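Predicted ATPase involved in replication control, Cdc46/Mcm family (Methanopyrus kandleri AV19, PDB 3F8T) probably binds ATP and single-stranded DNA, as a homolog of the MCM replicative helicases that unwind DNA during replication. Local coordinates at residues G123-V128 / L159-L164; H241-G246 / V342-N347; G302-D307 / A338-L343. The protein carries 2 engineered substitutions. All coordinates share one frame; numbering follows the deposited sequence.

Contact 1: G123-V128 / L159-L164; sequences GVVREV and LRVEIL
The carbonyl oxygen of G123 is gripped by two neighbouring residues of the other strand. V161 N gives it a nearly straight hydrogen bond, with 2.9 Å between V161 N and G123 O. The CA-H of R160 adds a weaker contact, R160 CA lying 3.3 Å from the same oxygen. R160 CG also rests against it, because this side chain leaves with CG anti to its backbone N (chi1 -169°). G123 answers through its own nitrogen, which donates to V161 O, so the two residues form an antiparallel hydrogen-bonded pair. V124 and R160 follow as a non-hydrogen-bonded pair, drawn in to 4.4 Å between V124 CA and R160 CA.

L159 O is held in a similar way: V125 N donates to it over 2.9 Å, and V124 CA makes a CA-H contact beside that bond. The pairing is brief, two bridges, and the strands meet at a steep angle, 105° between their directions, as suits the strongly bent sheet of an OB fold. Strand 118-130 also pairs with strand 134-140, and there R126 and E127 both face I138 in a classic beta bulge.

On the apolar side, V125 brings CG2 next to its own backbone N, with chi1 at -178° placing CG1 anti to that nitrogen. The methyl therefore leans over the acceptor of the V125 bond, 3.5 Å from V125 CG2 to L159 O. It also meets a methyl of V161 at 3.9 Å between V125 CG2 and V161 CG2, the two side chains crossing at a slant. R160 runs on as an extended chain, and its guanidinium turns to partners outside the pairing: NH1 forms a salt bridge with E122, and NH2 bonds to the carbonyl oxygen of D181.

Contact 2: H241-G246 / V342-N347; sequences HVLLAG and VLAAIN
H241 reaches across to V342 along most of its length. Its CB lies 3.8 Å from V342 O, close to the start of the paired backbone. CG stands anti to the carbonyl carbon (chi1 -50°), a turn that brings the ring edge round to the V342 amide. ND1 then accepts from V342 N over 3.0 Å, a nearly straight bond with the donor within 1° of the ring plane. CE1 passes close to C340 O, and NE2 at the far edge bonds to M324 O. With ND1 accepting, a proton on NE2 is the natural reading, and the ring is fixed at both of its nitrogens.

Beyond the ring, strands 242-245 and 341-346 run parallel, the first strand of the P-loop NTPase core (order 2-3-4-1-5) and the central strand beside it. Backbone bonds pass back and forth between them, the shortest from L244 N to A344 O at 2.8 Å. Strand 242-245 leads through G246 into helix 248-261, the place of the Walker A turn in P-loop proteins, although the sequence here lacks that motif's lysine. N347, at the other strand's exit, probably corresponds to the sensor 1 asparagine of MCM proteins, and its backbone N bonds to E310.

Apolar contacts clothe both faces. On one, L243 sends CD1 between two partners: A344 CB and, at 3.8 Å, the CG2 methyl of I346. That same I346 CG2 touches A245 CB at 3.9 Å, while F371 and L363 lie over this face. On the other, L343 CD1 sits 3.8 Å from V242 O and meets L244 CG at a slant. Helix 219-229 covers V242 and L343 there, and helix 248-261 covers L244 and A345.

Contact 3: G302-D307 / A338-L343; sequences GILAVD and ARCAVL
Peptide groups supply the flat surfaces between I303-V306 and A341-L343, and three of their carbonyls take a donor well out of plane. L304 N approaches A341 O from 34° off the carbonyl plane; L343 N to L304 O and V306 N to L343 O are tilted almost equally. By contrast, A341 N comes nearly head-on to G302 O, at 2.8 Å between the two atoms. These bonds join parallel strands 303-307 and 341-346 of the P-loop NTPase core. Strand 303-307 occupies the Walker B place in the MCM sequence pattern, and D307 at its end bonds through OD2 to S252 and Y268, consistent with that role.

The two faces of the pair are packed differently. On the first, I303 spreads both branches over the other strand: CD1 reaches A341 CB at 3.9 Å, and CG2 crosses L343 CB at 3.9 Å. Helices 219-229 and 248-261 close over I303 and L343, leaving this face buried. On the second, L304 CB lies 3.9 Å from C340 SG. The sulfur stands between the backbone N and the carbonyl carbon of its own residue (chi1 52°), which turns it onto L304. V306 CG2 meets V342 CG1 obliquely, and L320 and M324 of helix 314-326 pack against this side.

Ahead of the strand the chain bends at R339, the centre of an inverse gamma turn closed by a weak bond from C340 N to A338 O. R339 leaves away from the other strand, and its NE forms a salt bridge with D300. One water bridges the two backbones at this end, donating to G302 O at 3.1 Å and to R339 O at 2.9 Å.

In the fold
Contacts 2 and 3 share strand 341-346, which lies between 303-307 and 242-245 in one parallel sheet; both are buried, and they meet directly where A345 N probably hydrogen-bonds to V306 O. Contact 1 belongs to the OB-fold region instead, about 20 Å centre to centre from contact 3 and 30 Å from contact 2. It is partly buried, and its chemistry differs: two antiparallel bridges between steeply crossing strands, with a charged arginine at the margin. The P-loop contacts have longer parallel pairing and mostly apolar faces under helices. Polar side chains sit at the strand ends, H241 bonding across contact 2 and D307 turned to partners outside contact 3.

Contact 1: G123-V128 / L159-L164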
# COMPACT_ATOMS: atom_id res chain seq x y z
N GLY A 123 10.37 -0.85 -3.85
CA GLY A 123 9.18 -1.65 -4.05
C GLY A 123 8.72 -2.38 -2.81
O GLY A 123 9.05 -2.00 -1.70
N VAL A 124 7.94 -3.44 -3.02
CA VAL A 124 7.28 -4.18 -1.93
C VAL A 124 8.01 -5.48 -1.67
O VAL A 124 8.34 -6.20 -2.61
CB VAL A 124 5.76 -4.46 -2.24
CG1 VAL A 124 5.10 -5.32 -1.15
CG2 VAL A 124 4.99 -3.14 -2.40
N VAL A 125 8.30 -5.74 -0.40
CA VAL A 125 9.00 -6.95 -0.00
C VAL A 125 8.05 -8.14 -0.13
O VAL A 125 6.99 -8.20 0.50
CB VAL A 125 9.57 -6.86 1.45
CG1 VAL A 125 10.34 -8.12 1.82
CG2 VAL A 125 10.46 -5.62 1.62
N ARG A 126 8.44 -9.09 -0.98
CA ARG A 126 7.63 -10.29 -1.20
C ARG A 126 7.95 -11.38 -0.19
O ARG A 126 7.07 -12.17 0.18
CB ARG A 126 7.90 -10.83 -2.60
CG ARG A 126 7.45 -9.91 -3.71
CD ARG A 126 5.96 -10.08 -3.98
NE ARG A 126 5.74 -11.17 -4.92
CZ ARG A 126 5.32 -11.02 -6.17
NH1 ARG A 126 5.03 -9.82 -6.66
NH2 ARG A 126 5.17 -12.09 -6.93
N GLU A 127 9.21 -11.43 0.24
CA GLU A 127 9.70 -12.56 1.01
C GLU A 127 10.98 -12.19 1.76
O GLU A 127 11.75 -11.34 1.32
CB GLU A 127 9.95 -13.75 0.07
CG GLU A 127 10.40 -15.02 0.76
CD GLU A 127 10.71 -16.14 -0.21
OE1 GLU A 127 10.00 -16.27 -1.24
OE2 GLU A 127 11.67 -16.90 0.08
N VAL A 128 11.17 -12.82 2.91
CA VAL A 128 12.43 -12.69 3.64
C VAL A 128 12.86 -14.07 4.09
O VAL A 128 12.02 -14.97 4.24
CB VAL A 128 12.34 -11.73 4.85
CG1 VAL A 128 11.93 -10.33 4.42
CG2 VAL A 128 11.41 -12.27 5.98
N LEU A 159 6.22 -4.78 3.40
CA LEU A 159 6.78 -3.43 3.60
C LEU A 159 7.16 -2.84 2.25
O LEU A 159 7.67 -3.54 1.39
CB LEU A 159 8.02 -3.49 4.50
CG LEU A 159 8.43 -2.23 5.25
CD1 LEU A 159 7.33 -1.81 6.23
CD2 LEU A 159 9.76 -2.50 5.99
N ARG A 160 6.88 -1.55 2.07
CA ARG A 160 7.44 -0.82 0.94
C ARG A 160 8.74 -0.13 1.35
O ARG A 160 8.79 0.60 2.34
CB ARG A 160 6.44 0.21 0.40
CG ARG A 160 6.85 0.80 -0.91
CD ARG A 160 5.65 1.44 -1.61
NE ARG A 160 6.11 2.25 -2.73
CZ ARG A 160 6.44 3.53 -2.63
NH1 ARG A 160 6.86 4.20 -3.71
NH2 ARG A 160 6.34 4.16 -1.46
N VAL A 161 9.79 -0.35 0.57
CA VAL A 161 11.13 0.08 0.96
C VAL A 161 11.90 0.70 -0.20
O VAL A 161 11.65 0.39 -1.37
CB VAL A 161 11.94 -1.12 1.56
CG1 VAL A 161 11.25 -1.66 2.80
CG2 VAL A 161 12.12 -2.24 0.52
N GLU A 162 12.81 1.62 0.12
CA GLU A 162 13.89 1.96 -0.79
C GLU A 162 15.18 1.38 -0.23
O GLU A 162 15.51 1.56 0.96
CB GLU A 162 14.02 3.47 -1.04
CG GLU A 162 15.03 3.80 -2.16
CD GLU A 162 14.98 5.25 -2.65
OE1 GLU A 162 14.53 6.13 -1.89
OE2 GLU A 162 15.41 5.50 -3.81
N ILE A 163 15.90 0.65 -1.08
CA ILE A 163 17.13 -0.02 -0.66
C ILE A 163 18.27 0.47 -1.52
O ILE A 163 18.23 0.38 -2.75
CB ILE A 163 17.07 -1.57 -0.78
CG1 ILE A 163 15.88 -2.13 -0.00
CG2 ILE A 163 18.38 -2.23 -0.25
CD1 ILE A 163 15.77 -3.66 -0.04
N LEU A 164 19.28 0.99 -0.85
CA LEU A 164 20.50 1.39 -1.52
C LEU A 164 21.49 0.25 -1.39
O LEU A 164 21.57 -0.40 -0.34
CB LEU A 164 21.04 2.63 -0.85
CG LEU A 164 21.62 3.66 -1.80
CD1 LEU A 164 20.97 5.01 -1.51
CD2 LEU A 164 23.11 3.70 -1.59

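Contact 2: H241-G246 / V342-N347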
# COMPACT_ATOMS: atom_id res chain seq x y z
N HIS A 241 -14.95 -1.79 3.36
CA HIS A 241 -15.03 -3.11 2.72
C HIS A 241 -16.36 -3.25 2.01
O HIS A 241 -17.41 -2.96 2.60
CB HIS A 241 -14.82 -4.21 3.75
CG HIS A 241 -13.60 -3.99 4.61
ND1 HIS A 241 -12.33 -3.95 4.09
CD2 HIS A 241 -13.47 -3.77 5.94
CE1 HIS A 241 -11.46 -3.73 5.06
NE2 HIS A 241 -12.12 -3.60 6.20
N VAL A 242 -16.31 -3.65 0.75
CA VAL A 242 -17.49 -3.62 -0.13
C VAL A 242 -17.63 -4.99 -0.79
O VAL A 242 -16.65 -5.54 -1.30
CB VAL A 242 -17.39 -2.48 -1.20
CG1 VAL A 242 -18.60 -2.50 -2.14
CG2 VAL A 242 -17.32 -1.08 -0.54
N LEU A 243 -18.84 -5.53 -0.77
CA LEU A 243 -19.15 -6.77 -1.47
C LEU A 243 -20.04 -6.46 -2.67
O LEU A 243 -21.13 -5.92 -2.49
CB LEU A 243 -19.89 -7.74 -0.53
CG LEU A 243 -20.41 -9.06 -1.13
CD1 LEU A 243 -19.28 -9.86 -1.78
CD2 LEU A 243 -21.12 -9.88 -0.04
N LEU A 244 -19.56 -6.79 -3.86
CA LEU A 244 -20.37 -6.73 -5.08
C LEU A 244 -21.12 -8.03 -5.26
O LEU A 244 -20.52 -9.11 -5.27
CB LEU A 244 -19.47 -6.56 -6.29
CG LEU A 244 -18.62 -5.32 -6.53
CD1 LEU A 244 -18.19 -5.35 -7.99
CD2 LEU A 244 -19.39 -4.05 -6.23
N ALA A 245 -22.45 -7.94 -5.39
CA ALA A 245 -23.24 -9.13 -5.64
C ALA A 245 -23.89 -9.04 -7.02
O ALA A 245 -24.85 -8.29 -7.21
CB ALA A 245 -24.28 -9.31 -4.56
N GLY A 246 -23.34 -9.77 -7.98
CA GLY A 246 -23.88 -9.80 -9.35
C GLY A 246 -23.33 -10.96 -10.15
O GLY A 246 -22.67 -11.85 -9.61
N VAL A 342 -11.11 -4.33 1.41
CA VAL A 342 -11.52 -5.55 0.73
C VAL A 342 -12.68 -5.25 -0.24
O VAL A 342 -13.77 -4.83 0.18
CB VAL A 342 -11.91 -6.66 1.71
CG1 VAL A 342 -12.52 -7.86 0.97
CG2 VAL A 342 -10.68 -7.08 2.54
N LEU A 343 -12.40 -5.47 -1.52
CA LEU A 343 -13.40 -5.39 -2.58
C LEU A 343 -13.67 -6.80 -3.07
O LEU A 343 -12.91 -7.35 -3.85
CB LEU A 343 -12.93 -4.51 -3.74
CG LEU A 343 -13.89 -4.50 -4.97
CD1 LEU A 343 -15.30 -4.05 -4.58
CD2 LEU A 343 -13.32 -3.61 -6.01
N ALA A 344 -14.75 -7.38 -2.58
CA ALA A 344 -15.08 -8.76 -2.87
C ALA A 344 -16.22 -8.81 -3.89
O ALA A 344 -16.94 -7.83 -4.07
CB ALA A 344 -15.48 -9.46 -1.62
N ALA A 345 -16.32 -9.95 -4.58
CA ALA A 345 -17.43 -10.21 -5.49
C ALA A 345 -18.00 -11.60 -5.25
O ALA A 345 -17.26 -12.58 -5.04
CB ALA A 345 -16.98 -10.05 -6.92
N ILE A 346 -19.33 -11.70 -5.29
CA ILE A 346 -20.01 -12.99 -5.11
C ILE A 346 -21.11 -13.15 -6.15
O ILE A 346 -21.79 -12.18 -6.51
CB ILE A 346 -20.60 -13.13 -3.69
CG1 ILE A 346 -21.03 -14.57 -3.41
CG2 ILE A 346 -21.79 -12.16 -3.46
CD1 ILE A 346 -21.14 -14.91 -1.92
N ASN A 347 -21.24 -14.37 -6.65
CA ASN A 347 -22.28 -14.69 -7.61
C ASN A 347 -23.43 -15.36 -6.90
O ASN A 347 -23.33 -16.54 -6.56
CB ASN A 347 -21.76 -15.62 -8.71
CG ASN A 347 -22.87 -16.15 -9.63
OD1 ASN A 347 -24.01 -15.68 -9.57
ND2 ASN A 347 -22.53 -17.12 -10.47

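Contact 3: G302-D307 / A338-L343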
# COMPACT_ATOMS: atom_id res chain seq x y z
N GLY A 302 -3.72 -0.72 0.21
CA GLY A 302 -4.47 -0.60 -1.04
C GLY A 302 -5.70 -1.48 -1.05
O GLY A 302 -6.32 -1.74 -0.00
N ILE A 303 -6.06 -1.93 -2.25
CA ILE A 303 -7.29 -2.71 -2.44
C ILE A 303 -6.93 -4.19 -2.55
O ILE A 303 -6.09 -4.56 -3.36
CB ILE A 303 -8.05 -2.28 -3.72
CG1 ILE A 303 -8.47 -0.80 -3.65
CG2 ILE A 303 -9.23 -3.24 -4.01
CD1 ILE A 303 -9.71 -0.53 -2.78
N LEU A 304 -7.59 -5.01 -1.76
CA LEU A 304 -7.56 -6.45 -2.00
C LEU A 304 -8.84 -6.87 -2.73
O LEU A 304 -9.93 -6.89 -2.14
CB LEU A 304 -7.37 -7.24 -0.70
CG LEU A 304 -7.43 -8.77 -0.87
CD1 LEU A 304 -6.18 -9.30 -1.54
CD2 LEU A 304 -7.68 -9.43 0.48
N ALA A 305 -8.70 -7.19 -4.02
CA ALA A 305 -9.86 -7.61 -4.81
C ALA A 305 -10.03 -9.11 -4.69
O ALA A 305 -9.18 -9.89 -5.14
CB ALA A 305 -9.70 -7.18 -6.27
N VAL A 306 -11.13 -9.52 -4.06
CA VAL A 306 -11.35 -10.94 -3.74
C VAL A 306 -12.53 -11.42 -4.57
O VAL A 306 -13.68 -11.23 -4.18
CB VAL A 306 -11.63 -11.17 -2.24
CG1 VAL A 306 -11.82 -12.67 -1.96
CG2 VAL A 306 -10.48 -10.64 -1.39
N ASP A 307 -12.23 -12.02 -5.72
CA ASP A 307 -13.27 -12.41 -6.68
C ASP A 307 -13.77 -13.81 -6.34
O ASP A 307 -13.03 -14.63 -5.77
CB ASP A 307 -12.70 -12.39 -8.10
CG ASP A 307 -13.79 -12.16 -9.18
OD1 ASP A 307 -14.99 -12.07 -8.88
OD2 ASP A 307 -13.39 -12.04 -10.36
N ALA A 338 -1.62 -5.92 6.98
CA ALA A 338 -2.48 -6.22 5.86
C ALA A 338 -3.63 -5.23 5.90
O ALA A 338 -4.80 -5.61 6.08
CB ALA A 338 -2.99 -7.66 5.96
N ARG A 339 -3.28 -3.96 5.75
CA ARG A 339 -4.22 -2.86 5.93
C ARG A 339 -4.85 -2.58 4.59
O ARG A 339 -4.61 -1.53 3.98
CB ARG A 339 -3.51 -1.62 6.50
CG ARG A 339 -2.98 -1.87 7.92
CD ARG A 339 -1.86 -0.86 8.33
NE ARG A 339 -0.67 -0.97 7.48
CZ ARG A 339 0.44 -0.26 7.66
NH1 ARG A 339 0.54 0.61 8.67
NH2 ARG A 339 1.47 -0.42 6.83
N CYS A 340 -5.65 -3.54 4.13
CA CYS A 340 -6.26 -3.48 2.80
C CYS A 340 -7.75 -3.19 2.88
O CYS A 340 -8.41 -3.51 3.87
CB CYS A 340 -6.00 -4.79 2.05
SG CYS A 340 -6.45 -6.29 2.93
N ALA A 341 -8.29 -2.54 1.86
CA ALA A 341 -9.73 -2.35 1.74
C ALA A 341 -10.20 -3.52 0.88
O ALA A 341 -9.72 -3.70 -0.23
CB ALA A 341 -10.02 -0.99 1.06
N VAL A 342 -11.11 -4.33 1.41
CA VAL A 342 -11.52 -5.55 0.73
C VAL A 342 -12.68 -5.25 -0.24
O VAL A 342 -13.77 -4.83 0.18
CB VAL A 342 -11.91 -6.66 1.71
CG1 VAL A 342 -12.52 -7.86 0.97
CG2 VAL A 342 -10.68 -7.08 2.54
N LEU A 343 -12.40 -5.47 -1.52
CA LEU A 343 -13.40 -5.39 -2.58
C LEU A 343 -13.67 -6.80 -3.07
O LEU A 343 -12.91 -7.35 -3.85
CB LEU A 343 -12.93 -4.51 -3.74
CG LEU A 343 -13.89 -4.50 -4.97
CD1 LEU A 343 -15.30 -4.05 -4.58
CD2 LEU A 343 -13.32 -3.61 -6.01
O HOH W 1 -6.20 0.30 2.33